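Local coordinates for protein putative secreted lipase (PDB 5H6B) that probably hydrolyses the ester bonds of triacylglycerols, acting as a secreted, thermostable lipase of the alpha/beta-hydrolase clan, at residues C22-A27 / G57-S62; A135-G140 / A168-G173; V190-I195 / Q209-P214; F243-N248 / T256-A261. One frame throughout, in Å; residues are numbered along the deposited sequence.

Interaction 1 of 4, residues C22-A27 / G57-S62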
loop_
_atom_site.group_PDB
_atom_site.type_symbol
_atom_site.label_atom_id
_atom_site.label_comp_id
_atom_site.label_asym_id
_atom_site.label_seq_id
_atom_site.Cartn_x
_atom_site.Cartn_y
_atom_site.Cartn_z
ATOM N N CYS A 22 -3.601 17.341 13.045
ATOM C CA CYS A 22 -4.584 16.294 13.331
ATOM C C CYS A 22 -4.154 15.455 14.539
ATOM O O CYS A 22 -2.960 15.150 14.711
ATOM C CB CYS A 22 -4.823 15.378 12.111
ATOM S SG CYS A 22 -6.419 14.520 12.103
ATOM N N LYS A 23 -5.142 15.134 15.377
ATOM C CA LYS A 23 -4.959 14.349 16.599
ATOM C C LYS A 23 -5.969 13.198 16.559
ATOM O O LYS A 23 -7.183 13.442 16.619
ATOM C CB LYS A 23 -5.158 15.214 17.862
ATOM C CG LYS A 23 -3.860 15.608 18.567
ATOM C CD LYS A 23 -3.115 16.735 17.861
ATOM C CE LYS A 23 -1.638 16.724 18.225
ATOM N NZ LYS A 23 -0.893 17.830 17.557
ATOM N N PRO A 24 -5.476 11.949 16.416
ATOM C CA PRO A 24 -6.353 10.779 16.321
ATOM C C PRO A 24 -7.337 10.697 17.485
ATOM O O PRO A 24 -6.924 10.819 18.637
ATOM C CB PRO A 24 -5.376 9.598 16.376
ATOM C CG PRO A 24 -4.094 10.131 15.878
ATOM C CD PRO A 24 -4.055 11.586 16.234
ATOM N N SER A 25 -8.614 10.491 17.180
ATOM C CA SER A 25 -9.641 10.384 18.201
ATOM C C SER A 25 -9.543 9.049 18.942
ATOM O O SER A 25 -8.673 8.216 18.658
ATOM C CB SER A 25 -11.005 10.523 17.565
ATOM O OG SER A 25 -11.277 9.367 16.819
ATOM N N ALA A 26 -10.423 8.861 19.920
ATOM C CA ALA A 26 -10.446 7.622 20.678
ATOM C C ALA A 26 -11.066 6.504 19.831
ATOM O O ALA A 26 -10.647 5.354 19.932
ATOM C CB ALA A 26 -11.185 7.804 22.003
ATOM N N ALA A 27 -12.048 6.837 18.992
ATOM C CA ALA A 27 -12.605 5.871 18.034
ATOM C C ALA A 27 -11.560 5.378 17.004
ATOM O O ALA A 27 -11.585 4.215 16.610
ATOM C CB ALA A 27 -13.812 6.463 17.328
ATOM N N GLY A 57 -13.488 9.445 9.960
ATOM C CA GLY A 57 -12.881 10.026 11.158
ATOM C C GLY A 57 -11.414 9.746 11.424
ATOM O O GLY A 57 -10.967 9.900 12.550
ATOM N N TYR A 58 -10.663 9.348 10.402
ATOM C CA TYR A 58 -9.227 9.094 10.547
ATOM C C TYR A 58 -8.416 10.343 10.226
ATOM O O TYR A 58 -8.805 11.141 9.355
ATOM C CB TYR A 58 -8.773 7.961 9.605
ATOM C CG TYR A 58 -9.343 6.588 9.931
ATOM C CD1 TYR A 58 -10.591 6.195 9.440
ATOM C CD2 TYR A 58 -8.631 5.681 10.717
ATOM C CE1 TYR A 58 -11.114 4.946 9.726
ATOM C CE2 TYR A 58 -9.156 4.428 11.018
ATOM C CZ TYR A 58 -10.389 4.067 10.513
ATOM O OH TYR A 58 -10.915 2.838 10.791
ATOM N N CYS A 59 -7.299 10.496 10.934
ATOM C CA CYS A 59 -6.181 11.353 10.523
ATOM C C CYS A 59 -5.351 10.579 9.494
ATOM O O CYS A 59 -4.750 9.550 9.837
ATOM C CB CYS A 59 -5.291 11.698 11.729
ATOM S SG CYS A 59 -6.111 12.683 13.011
ATOM N N VAL A 60 -5.329 11.058 8.247
ATOM C CA VAL A 60 -4.708 10.337 7.118
ATOM C C VAL A 60 -3.470 11.111 6.641
ATOM O O VAL A 60 -3.454 12.337 6.642
ATOM C CB VAL A 60 -5.723 10.140 5.965
ATOM C CG1 VAL A 60 -5.107 9.363 4.803
ATOM C CG2 VAL A 60 -6.975 9.444 6.476
ATOM N N PHE A 61 -2.423 10.386 6.283
ATOM C CA PHE A 61 -1.186 10.966 5.770
ATOM C C PHE A 61 -0.727 10.137 4.585
ATOM O O PHE A 61 -0.969 8.925 4.558
ATOM C CB PHE A 61 -0.102 10.968 6.845
ATOM C CG PHE A 61 -0.415 11.865 8.004
ATOM C CD1 PHE A 61 -1.221 11.418 9.049
ATOM C CD2 PHE A 61 0.072 13.179 8.040
ATOM C CE1 PHE A 61 -1.533 12.254 10.106
ATOM C CE2 PHE A 61 -0.238 14.013 9.098
ATOM C CZ PHE A 61 -1.037 13.549 10.132
ATOM N N SER A 62 -0.100 10.782 3.603
ATOM C CA SER A 62 0.391 10.084 2.408
ATOM C C SER A 62 1.728 10.650 1.990
ATOM O O SER A 62 1.886 11.859 1.948
ATOM C CB SER A 62 -0.612 10.236 1.277
ATOM O OG SER A 62 -0.737 11.596 0.890
#

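Interaction 2 of 4, residues A135-G140 / A168-G173. With ZN (zinc ion), chain D.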
loop_
_atom_site.group_PDB
_atom_site.type_symbol
_atom_site.label_atom_id
_atom_site.label_comp_id
_atom_site.label_asym_id
_atom_site.label_seq_id
_atom_site.Cartn_x
_atom_site.Cartn_y
_atom_site.Cartn_z
ATOM N N ALA A 135 -3.488 -5.104 -3.825
ATOM C CA ALA A 135 -2.717 -5.656 -4.925
ATOM C C ALA A 135 -1.200 -5.610 -4.719
ATOM O O ALA A 135 -0.469 -5.272 -5.638
ATOM C CB ALA A 135 -3.124 -4.994 -6.229
ATOM N N PRO A 136 -0.714 -5.963 -3.514
ATOM C CA PRO A 136 0.725 -5.816 -3.249
ATOM C C PRO A 136 1.573 -6.896 -3.942
ATOM O O PRO A 136 1.192 -8.074 -3.911
ATOM C CB PRO A 136 0.800 -5.988 -1.741
ATOM C CG PRO A 136 -0.298 -6.962 -1.433
ATOM C CD PRO A 136 -1.395 -6.669 -2.409
ATOM N N ASP A 137 2.690 -6.525 -4.574
ATOM C CA ASP A 137 3.569 -7.554 -5.167
ATOM C C ASP A 137 4.554 -8.122 -4.154
ATOM O O ASP A 137 5.775 -7.954 -4.276
ATOM C CB ASP A 137 4.255 -7.083 -6.455
ATOM C CG ASP A 137 5.132 -5.828 -6.279
ATOM O OD1 ASP A 137 4.938 -4.995 -5.360
ATOM O OD2 ASP A 137 6.017 -5.682 -7.129
ATOM N N ASN A 138 4.019 -8.870 -3.185
ATOM C CA ASN A 138 4.797 -9.276 -1.983
ATOM C C ASN A 138 5.940 -10.267 -2.253
ATOM O O ASN A 138 6.884 -10.346 -1.454
ATOM C CB ASN A 138 3.867 -9.777 -0.860
ATOM C CG ASN A 138 3.278 -8.630 -0.036
ATOM O OD1 ASN A 138 4.017 -7.760 0.417
ATOM N ND2 ASN A 138 1.960 -8.642 0.191
ATOM N N HIS A 139 5.843 -11.007 -3.362
ATOM C CA HIS A 139 6.951 -11.833 -3.869
ATOM C C HIS A 139 7.359 -11.430 -5.279
ATOM O O HIS A 139 7.816 -12.252 -6.071
ATOM C CB HIS A 139 6.584 -13.314 -3.773
ATOM C CG HIS A 139 6.035 -13.657 -2.435
ATOM N ND1 HIS A 139 4.701 -13.523 -2.140
ATOM C CD2 HIS A 139 6.645 -13.991 -1.281
ATOM C CE1 HIS A 139 4.501 -13.821 -0.875
ATOM N NE2 HIS A 139 5.663 -14.110 -0.334
ATOM N N GLY A 140 7.228 -10.138 -5.559
ATOM C CA GLY A 140 7.708 -9.568 -6.785
ATOM C C GLY A 140 6.790 -9.879 -7.923
ATOM O O GLY A 140 5.699 -10.378 -7.709
ATOM N N ALA A 168 13.425 -2.859 -11.376
ATOM C CA ALA A 168 14.260 -4.067 -11.342
ATOM C C ALA A 168 14.197 -4.765 -9.983
ATOM O O ALA A 168 14.225 -5.991 -9.912
ATOM C CB ALA A 168 15.713 -3.747 -11.722
ATOM N N ASP A 169 14.119 -3.967 -8.918
ATOM C CA ASP A 169 13.962 -4.466 -7.562
ATOM C C ASP A 169 12.646 -5.232 -7.334
ATOM O O ASP A 169 12.572 -6.045 -6.425
ATOM C CB ASP A 169 14.045 -3.305 -6.539
ATOM C CG ASP A 169 15.475 -2.821 -6.274
ATOM O OD1 ASP A 169 16.442 -3.422 -6.778
ATOM O OD2 ASP A 169 15.637 -1.820 -5.539
ATOM N N GLN A 170 11.610 -4.960 -8.124
ATOM C CA GLN A 170 10.343 -5.695 -8.016
ATOM C C GLN A 170 10.343 -7.048 -8.749
ATOM O O GLN A 170 9.377 -7.801 -8.610
ATOM C CB GLN A 170 9.164 -4.840 -8.505
ATOM C CG GLN A 170 8.935 -3.593 -7.667
ATOM C CD GLN A 170 7.761 -2.757 -8.158
ATOM O OE1 GLN A 170 7.925 -1.686 -8.749
ATOM N NE2 GLN A 170 6.587 -3.254 -7.933
ATOM N N VAL A 171 11.387 -7.363 -9.515
ATOM C CA VAL A 171 11.375 -8.589 -10.328
ATOM C C VAL A 171 11.565 -9.798 -9.415
ATOM O O VAL A 171 12.470 -9.802 -8.584
ATOM C CB VAL A 171 12.424 -8.536 -11.478
ATOM C CG1 VAL A 171 12.546 -9.874 -12.223
ATOM C CG2 VAL A 171 12.032 -7.457 -12.466
ATOM N N ALA A 172 10.687 -10.798 -9.529
ATOM C CA ALA A 172 10.837 -12.030 -8.718
ATOM C C ALA A 172 12.205 -12.621 -9.016
ATOM O O ALA A 172 12.561 -12.785 -10.186
ATOM C CB ALA A 172 9.748 -13.044 -9.030
ATOM N N GLY A 173 12.983 -12.859 -7.962
ATOM C CA GLY A 173 14.357 -13.357 -8.074
ATOM C C GLY A 173 15.433 -12.283 -8.009
ATOM O O GLY A 173 16.620 -12.606 -7.998
HETATM ZN ZN ZN D . 6.289 -15.534 1.299
#

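Interaction 3 of 4, residues V190-I195 / Q209-P214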
loop_
_atom_site.group_PDB
_atom_site.type_symbol
_atom_site.label_atom_id
_atom_site.label_comp_id
_atom_site.label_asym_id
_atom_site.label_seq_id
_atom_site.Cartn_x
_atom_site.Cartn_y
_atom_site.Cartn_z
ATOM N N VAL A 190 2.229 -7.373 14.250
ATOM C CA VAL A 190 1.546 -6.653 13.159
ATOM C C VAL A 190 0.391 -7.464 12.571
ATOM O O VAL A 190 0.521 -8.671 12.330
ATOM C CB VAL A 190 2.545 -6.261 12.036
ATOM C CG1 VAL A 190 1.855 -5.450 10.934
ATOM C CG2 VAL A 190 3.710 -5.480 12.629
ATOM N N ARG A 191 -0.738 -6.795 12.343
ATOM C CA ARG A 191 -1.881 -7.410 11.676
ATOM C C ARG A 191 -1.869 -7.062 10.185
ATOM O O ARG A 191 -1.950 -5.900 9.799
ATOM C CB ARG A 191 -3.189 -6.998 12.354
ATOM C CG ARG A 191 -3.221 -7.413 13.830
ATOM C CD ARG A 191 -4.518 -8.094 14.258
ATOM N NE ARG A 191 -5.512 -7.154 14.783
ATOM C CZ ARG A 191 -6.796 -7.443 15.023
ATOM N NH1 ARG A 191 -7.299 -8.656 14.782
ATOM N NH2 ARG A 191 -7.595 -6.498 15.510
ATOM N N TYR A 192 -1.759 -8.099 9.361
ATOM C CA TYR A 192 -1.608 -7.971 7.922
ATOM C C TYR A 192 -2.898 -8.331 7.230
ATOM O O TYR A 192 -3.480 -9.385 7.527
ATOM C CB TYR A 192 -0.537 -8.932 7.420
ATOM C CG TYR A 192 0.867 -8.675 7.916
ATOM C CD1 TYR A 192 1.277 -9.085 9.192
ATOM C CD2 TYR A 192 1.803 -8.062 7.094
ATOM C CE1 TYR A 192 2.578 -8.884 9.625
ATOM C CE2 TYR A 192 3.101 -7.867 7.517
ATOM C CZ TYR A 192 3.489 -8.269 8.773
ATOM O OH TYR A 192 4.786 -8.024 9.154
ATOM N N THR A 193 -3.325 -7.477 6.295
ATOM C CA THR A 193 -4.438 -7.786 5.379
ATOM C C THR A 193 -3.938 -7.607 3.932
ATOM O O THR A 193 -3.114 -6.735 3.649
ATOM C CB THR A 193 -5.664 -6.885 5.642
ATOM O OG1 THR A 193 -5.994 -6.907 7.044
ATOM C CG2 THR A 193 -6.888 -7.314 4.814
ATOM N N VAL A 194 -4.390 -8.484 3.043
ATOM C CA VAL A 194 -4.101 -8.387 1.623
ATOM C C VAL A 194 -5.433 -8.501 0.888
ATOM O O VAL A 194 -6.228 -9.407 1.153
ATOM C CB VAL A 194 -3.140 -9.477 1.131
ATOM C CG1 VAL A 194 -2.925 -9.372 -0.370
ATOM C CG2 VAL A 194 -1.810 -9.392 1.847
ATOM N N ILE A 195 -5.678 -7.547 -0.008
ATOM C CA ILE A 195 -6.846 -7.551 -0.855
ATOM C C ILE A 195 -6.300 -7.631 -2.274
ATOM O O ILE A 195 -5.558 -6.751 -2.719
ATOM C CB ILE A 195 -7.701 -6.288 -0.655
ATOM C CG1 ILE A 195 -8.063 -6.103 0.822
ATOM C CG2 ILE A 195 -8.949 -6.358 -1.522
ATOM C CD1 ILE A 195 -8.459 -4.698 1.186
ATOM N N GLN A 209 0.548 -12.433 -4.315
ATOM C CA GLN A 209 0.314 -11.203 -3.560
ATOM C C GLN A 209 0.020 -11.510 -2.094
ATOM O O GLN A 209 0.339 -10.714 -1.217
ATOM C CB GLN A 209 -0.845 -10.417 -4.160
ATOM C CG GLN A 209 -0.636 -10.047 -5.623
ATOM C CD GLN A 209 -1.865 -9.421 -6.223
ATOM O OE1 GLN A 209 -2.688 -8.836 -5.517
ATOM N NE2 GLN A 209 -2.013 -9.553 -7.534
ATOM N N TYR A 210 -0.594 -12.672 -1.848
ATOM C CA TYR A 210 -0.963 -13.104 -0.503
ATOM C C TYR A 210 0.242 -13.310 0.402
ATOM O O TYR A 210 1.294 -13.747 -0.048
ATOM C CB TYR A 210 -1.762 -14.411 -0.535
ATOM C CG TYR A 210 -3.132 -14.345 -1.150
ATOM C CD1 TYR A 210 -3.894 -13.165 -1.142
ATOM C CD2 TYR A 210 -3.710 -15.496 -1.700
ATOM C CE1 TYR A 210 -5.161 -13.142 -1.700
ATOM C CE2 TYR A 210 -4.980 -15.479 -2.255
ATOM C CZ TYR A 210 -5.696 -14.294 -2.244
ATOM O OH TYR A 210 -6.944 -14.245 -2.794
ATOM N N LEU A 211 0.054 -12.979 1.680
ATOM C CA LEU A 211 1.040 -13.199 2.717
ATOM C C LEU A 211 0.694 -14.457 3.530
ATOM O O LEU A 211 -0.426 -14.948 3.523
ATOM C CB LEU A 211 1.113 -11.986 3.638
ATOM C CG LEU A 211 1.707 -10.707 3.037
ATOM C CD1 LEU A 211 1.378 -9.522 3.934
ATOM C CD2 LEU A 211 3.208 -10.793 2.849
ATOM N N ASP A 212 1.691 -14.966 4.233
ATOM C CA ASP A 212 1.545 -16.146 5.068
ATOM C C ASP A 212 2.040 -15.843 6.473
ATOM O O ASP A 212 3.095 -15.239 6.658
ATOM C CB ASP A 212 2.359 -17.284 4.473
ATOM C CG ASP A 212 2.510 -18.463 5.411
ATOM O OD1 ASP A 212 1.626 -19.347 5.426
ATOM O OD2 ASP A 212 3.551 -18.516 6.093
ATOM N N GLY A 213 1.285 -16.310 7.451
ATOM C CA GLY A 213 1.636 -16.147 8.846
ATOM C C GLY A 213 0.405 -16.325 9.713
ATOM O O GLY A 213 -0.723 -16.375 9.201
ATOM N N PRO A 214 0.605 -16.413 11.039
ATOM C CA PRO A 214 -0.545 -16.517 11.934
ATOM C C PRO A 214 -1.453 -15.273 11.949
ATOM O O PRO A 214 -2.653 -15.430 12.183
ATOM C CB PRO A 214 0.101 -16.747 13.310
ATOM C CG PRO A 214 1.447 -16.131 13.195
ATOM C CD PRO A 214 1.881 -16.392 11.779
#

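Interaction 4 of 4, residues F243-N248 / T256-A261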
loop_
_atom_site.group_PDB
_atom_site.type_symbol
_atom_site.label_atom_id
_atom_site.label_comp_id
_atom_site.label_asym_id
_atom_site.label_seq_id
_atom_site.Cartn_x
_atom_site.Cartn_y
_atom_site.Cartn_z
ATOM N N PHE A 243 -12.038 -0.423 -0.836
ATOM C CA PHE A 243 -11.815 0.549 0.245
ATOM C C PHE A 243 -12.670 0.293 1.504
ATOM O O PHE A 243 -12.213 0.545 2.617
ATOM C CB PHE A 243 -11.965 1.998 -0.270
ATOM C CG PHE A 243 -11.012 2.367 -1.400
ATOM C CD1 PHE A 243 -9.800 1.683 -1.611
ATOM C CD2 PHE A 243 -11.314 3.437 -2.248
ATOM C CE1 PHE A 243 -8.933 2.051 -2.649
ATOM C CE2 PHE A 243 -10.445 3.802 -3.287
ATOM C CZ PHE A 243 -9.253 3.114 -3.479
ATOM N N HIS A 244 -13.885 -0.223 1.331
ATOM C CA HIS A 244 -14.700 -0.665 2.465
ATOM C C HIS A 244 -13.986 -1.743 3.258
ATOM O O HIS A 244 -13.981 -1.710 4.508
ATOM C CB HIS A 244 -16.047 -1.189 1.996
ATOM C CG HIS A 244 -17.038 -1.371 3.098
ATOM N ND1 HIS A 244 -17.223 -2.579 3.745
ATOM C CD2 HIS A 244 -17.903 -0.495 3.667
ATOM C CE1 HIS A 244 -18.160 -2.431 4.667
ATOM N NE2 HIS A 244 -18.591 -1.180 4.638
ATOM N N GLU A 245 -13.382 -2.690 2.527
ATOM C CA GLU A 245 -12.582 -3.743 3.152
ATOM C C GLU A 245 -11.350 -3.170 3.853
ATOM O O GLU A 245 -10.985 -3.632 4.918
ATOM C CB GLU A 245 -12.210 -4.828 2.139
ATOM C CG GLU A 245 -11.730 -6.129 2.756
ATOM C CD GLU A 245 -12.807 -6.857 3.572
ATOM O OE1 GLU A 245 -13.984 -6.449 3.588
ATOM O OE2 GLU A 245 -12.466 -7.860 4.210
ATOM N N VAL A 246 -10.753 -2.120 3.293
ATOM C CA VAL A 246 -9.691 -1.393 3.993
ATOM C C VAL A 246 -10.200 -0.790 5.314
ATOM O O VAL A 246 -9.513 -0.855 6.336
ATOM C CB VAL A 246 -9.055 -0.291 3.113
ATOM C CG1 VAL A 246 -8.032 0.524 3.900
ATOM C CG2 VAL A 246 -8.392 -0.903 1.894
ATOM N N ALA A 247 -11.377 -0.179 5.279
ATOM C CA ALA A 247 -11.982 0.393 6.484
ATOM C C ALA A 247 -12.318 -0.690 7.546
ATOM O O ALA A 247 -12.202 -0.433 8.718
ATOM C CB ALA A 247 -13.217 1.200 6.125
ATOM N N ASN A 248 -12.686 -1.901 7.121
ATOM C CA ASN A 248 -12.863 -3.029 8.055
ATOM C C ASN A 248 -11.581 -3.382 8.764
ATOM O O ASN A 248 -11.585 -3.520 9.996
ATOM C CB ASN A 248 -13.387 -4.283 7.356
ATOM C CG ASN A 248 -14.844 -4.170 6.996
ATOM O OD1 ASN A 248 -15.552 -3.339 7.543
ATOM N ND2 ASN A 248 -15.306 -5.008 6.082
ATOM N N THR A 256 -18.126 -4.500 9.022
ATOM C CA THR A 256 -19.364 -5.115 8.514
ATOM C C THR A 256 -19.050 -5.767 7.166
ATOM O O THR A 256 -18.193 -5.275 6.425
ATOM C CB THR A 256 -20.500 -4.081 8.354
ATOM O OG1 THR A 256 -20.123 -3.078 7.395
ATOM C CG2 THR A 256 -20.802 -3.404 9.694
ATOM N N PRO A 257 -19.721 -6.881 6.835
ATOM C CA PRO A 257 -19.299 -7.565 5.613
ATOM C C PRO A 257 -19.336 -6.652 4.388
ATOM O O PRO A 257 -20.230 -5.806 4.260
ATOM C CB PRO A 257 -20.301 -8.719 5.473
ATOM C CG PRO A 257 -20.859 -8.910 6.842
ATOM C CD PRO A 257 -20.875 -7.545 7.466
ATOM N N THR A 258 -18.339 -6.809 3.525
ATOM C CA THR A 258 -18.248 -6.053 2.290
ATOM C C THR A 258 -18.945 -6.832 1.161
ATOM O O THR A 258 -18.594 -7.975 0.871
ATOM C CB THR A 258 -16.780 -5.743 1.951
ATOM O OG1 THR A 258 -16.168 -5.049 3.052
ATOM C CG2 THR A 258 -16.716 -4.841 0.722
ATOM N N THR A 259 -19.934 -6.198 0.540
ATOM C CA THR A 259 -20.685 -6.785 -0.560
ATOM C C THR A 259 -20.651 -5.812 -1.751
ATOM O O THR A 259 -20.066 -4.733 -1.650
ATOM C CB THR A 259 -22.159 -7.063 -0.153
ATOM O OG1 THR A 259 -22.867 -5.832 -0.024
ATOM C CG2 THR A 259 -22.245 -7.803 1.172
ATOM N N CYS A 260 -21.296 -6.190 -2.857
ATOM C CA CYS A 260 -21.473 -5.297 -4.009
ATOM C C CYS A 260 -22.125 -3.925 -3.655
ATOM O O CYS A 260 -21.848 -2.908 -4.314
ATOM C CB CYS A 260 -22.273 -6.013 -5.101
ATOM S SG CYS A 260 -21.507 -7.559 -5.720
ATOM N N ALA A 261 -22.961 -3.898 -2.607
ATOM C CA ALA A 261 -23.620 -2.669 -2.139
ATOM C C ALA A 261 -22.643 -1.577 -1.735
ATOM O O ALA A 261 -23.001 -0.402 -1.753
ATOM C CB ALA A 261 -24.564 -2.969 -0.988
HETATM O O HOH W 1 -19.881 0.038 6.460
#

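Interaction 1 of 4, residues C22-A27 / G57-S62
Pro24 and Cys59 bring their CA atoms to within 5.8 Å, as the loop 22-27 runs past the residues leading into strand 59-63, with no backbone hydrogen bond joining the two. The contact is carried by a disulfide. Cys22 SG stands anti to its backbone N (chi1 -157°), whereas Cys59 SG lies anti to its carbonyl carbon, beside the backbone N (chi1 -64°); the two sulfurs meet at 2.1 Å. The torsion about the S-S bond is -77°, a left-handed bridge close to the relaxed quarter turn, and it leaves Cys22 CB and Cys59 CB 3.7 Å apart. Beyond the bridge the two segments touch little. The loop folds back over the sulfur of the strand: Lys23 N and Pro24 N each lie 3.5 Å from Cys59 SG, and the Pro24 ring offers its CD to the same atom at 4.0 Å. Farther along, Ser25 OG reaches only to 4.3 Å from Gly57 O and is hydrogen-bonded instead to His28 N. Gly57 itself is the C-prime residue of a Schellman motif that ends helix 49-54, so the bridge closes just where the chain turns from helix to strand. The strand pairs its backbone with Val32. Chemically, then, the link between these two segments is covalent, without hydrogen bonds across; a disulfide restricts the unfolded chain, an effect consistent with the enzyme's thermostability.

Interaction 2 of 4, residues A135-G140 / A168-G173
Gly140 and Ala172 approach to 4.4 Å between their CA atoms where two loops of the alpha/beta-hydrolase fold meet, one following sheet strand 128-134 and the other leaving the type I turn 168-171. The tight side is buried. Gly140, with positive phi and no side chain, lets the backbones come together, its CA 3.0 Å from Gln170 O; next to it, Thr141 pairs its backbone with Gln170 and Ala172. Deeper in, Asp137, the centre of an inverse gamma turn, holds CG between its backbone N and carbonyl carbon, the crowded position (chi1 59°). Its OD2 lies 3.5 Å from Gln170 CB, and the extended Gln170 side chain crosses that of Asp137 at about a right angle. Carboxylate and terminal amide are turned 76° apart, and Met113 of helix 110-113 packs on both side chains. The outer side is looser: the side chain of Ala172, an exposed residue, meets the other loop through CB, 3.6 Å from His139 O. His139, partly exposed, points its CB away from the second loop, and its ring binds a zinc ion together with Asp185. The imidazole is fixed at both nitrogens, since ND1 is hydrogen-bonded to Thr208 O while NE2 binds the zinc ion at 2.3 Å.

Interaction 3 of 4, residues V190-I195 / Q209-P214
Val194 and Leu211 account for most of this contact, which joins strand 191-196 of the parallel alpha/beta-hydrolase sheet to the loop 209-214 that leads on to the next strand, 216-220. Both residues aim their CB atoms at the opposing segment, and no hydrogen bond links the two, so the interface is largely apolar packing. Val194 divides its branches between neighbours. CG1, anti to the backbone N (chi1 177°), faces the start of the loop, resting 3.6 Å from Gln209 O and 4.0 Å from Tyr210 CD1; it meets the Tyr210 ring at its edge, in the ring plane. CG2 takes the other side and is pressed by Leu211 CD1 at 3.8 Å, the two side chains crossing at about a right angle. Leu211 CD1 thereby becomes a wedge between strand residues, since the same methyl also lies 3.5 Å from Tyr192 CD2 and touches CB of that residue. The Tyr192 ring is held from more than one direction: Val190 CG1 sits 3.7 Å above one of its faces, offset toward the rim, and the hydroxyl is hydrogen-bonded to Val187 N. At the head of the loop, Gln209 turns its amide out of the contact toward Val203 O. The backbone O of Gln209, touched by Val194 CG1, accepts a hydrogen bond from Asn138 ND2.

Interaction 4 of 4, residues F243-N248 / T256-A261
His244, Glu245 and Asn248 of helix 240-250 grip the C-terminal tail at Thr256 and Thr258, largely through polar side chains. Hydrogen bonds come first. His244 CG, anti to the backbone N (chi1 -167°), carries the ring to the tail, where Thr258 OG1 works as a relay: it accepts from His244 ND1 at 2.8 Å, with a nearly straight N-H...O angle of 168° and the oxygen in the imidazole plane, and it donates to Glu245 OE1 at 2.6 Å, meeting that atom nearly along its C-O axis. The rotation of the hydroxyl is thus fixed from both sides. Glu245 OE1 takes a second donor, Asn248 ND2, at 3.2 Å from above the carboxylate plane. Asn248 in turn clasps the backbone of Thr256 at both polar atoms: ND2 gives to Thr256 O at 2.9 Å, and OD1 receives Thr256 N at 3.2 Å, in each case with the donor above the carbonyl plane. A water bridges His244 NE2 and Thr256 OG1 at another edge of the ring. Among charged contacts, Glu245 OE2 forms a salt bridge with Arg217, which probably helps to keep this buried carboxylate ionised. Nonpolar contact is slight: His244 CB packs 3.9 Å from Thr258 CG2. Past this patch, Thr259 opens an ST turn, its OG1 accepting from Ala261 N, and Cys260 is covalently bridged to Cys225. On its other sides the helix leans on the core, with Phe243 against helix 49-54, Val246 against strand 128-134, and Glu245 and Val246 against strand 191-196.

In the fold
Interactions 2 and 3 adjoin each other beside the probable catalytic centre, joined by a probable hydrogen bond from Ala135 N to Ile195 O (2.9 Å). Gln209 touches the presumed Ser109-His232-Asp200 triad, whereas Asp137 lies near it without contact. Interaction 4 backs the same sheet and touches interaction 3 by side-chain packing, their centres about 17 Å apart. Interaction 1 is remote, its centre about 31 Å from that of interaction 2 across the chain's middle, yet it meets interaction 4 where Tyr58 OH lies 4.1 Å from Ala247 O. Interaction 1 holds a whole disulfide near the N-terminal end, interaction 4 half of one near the C-terminal end.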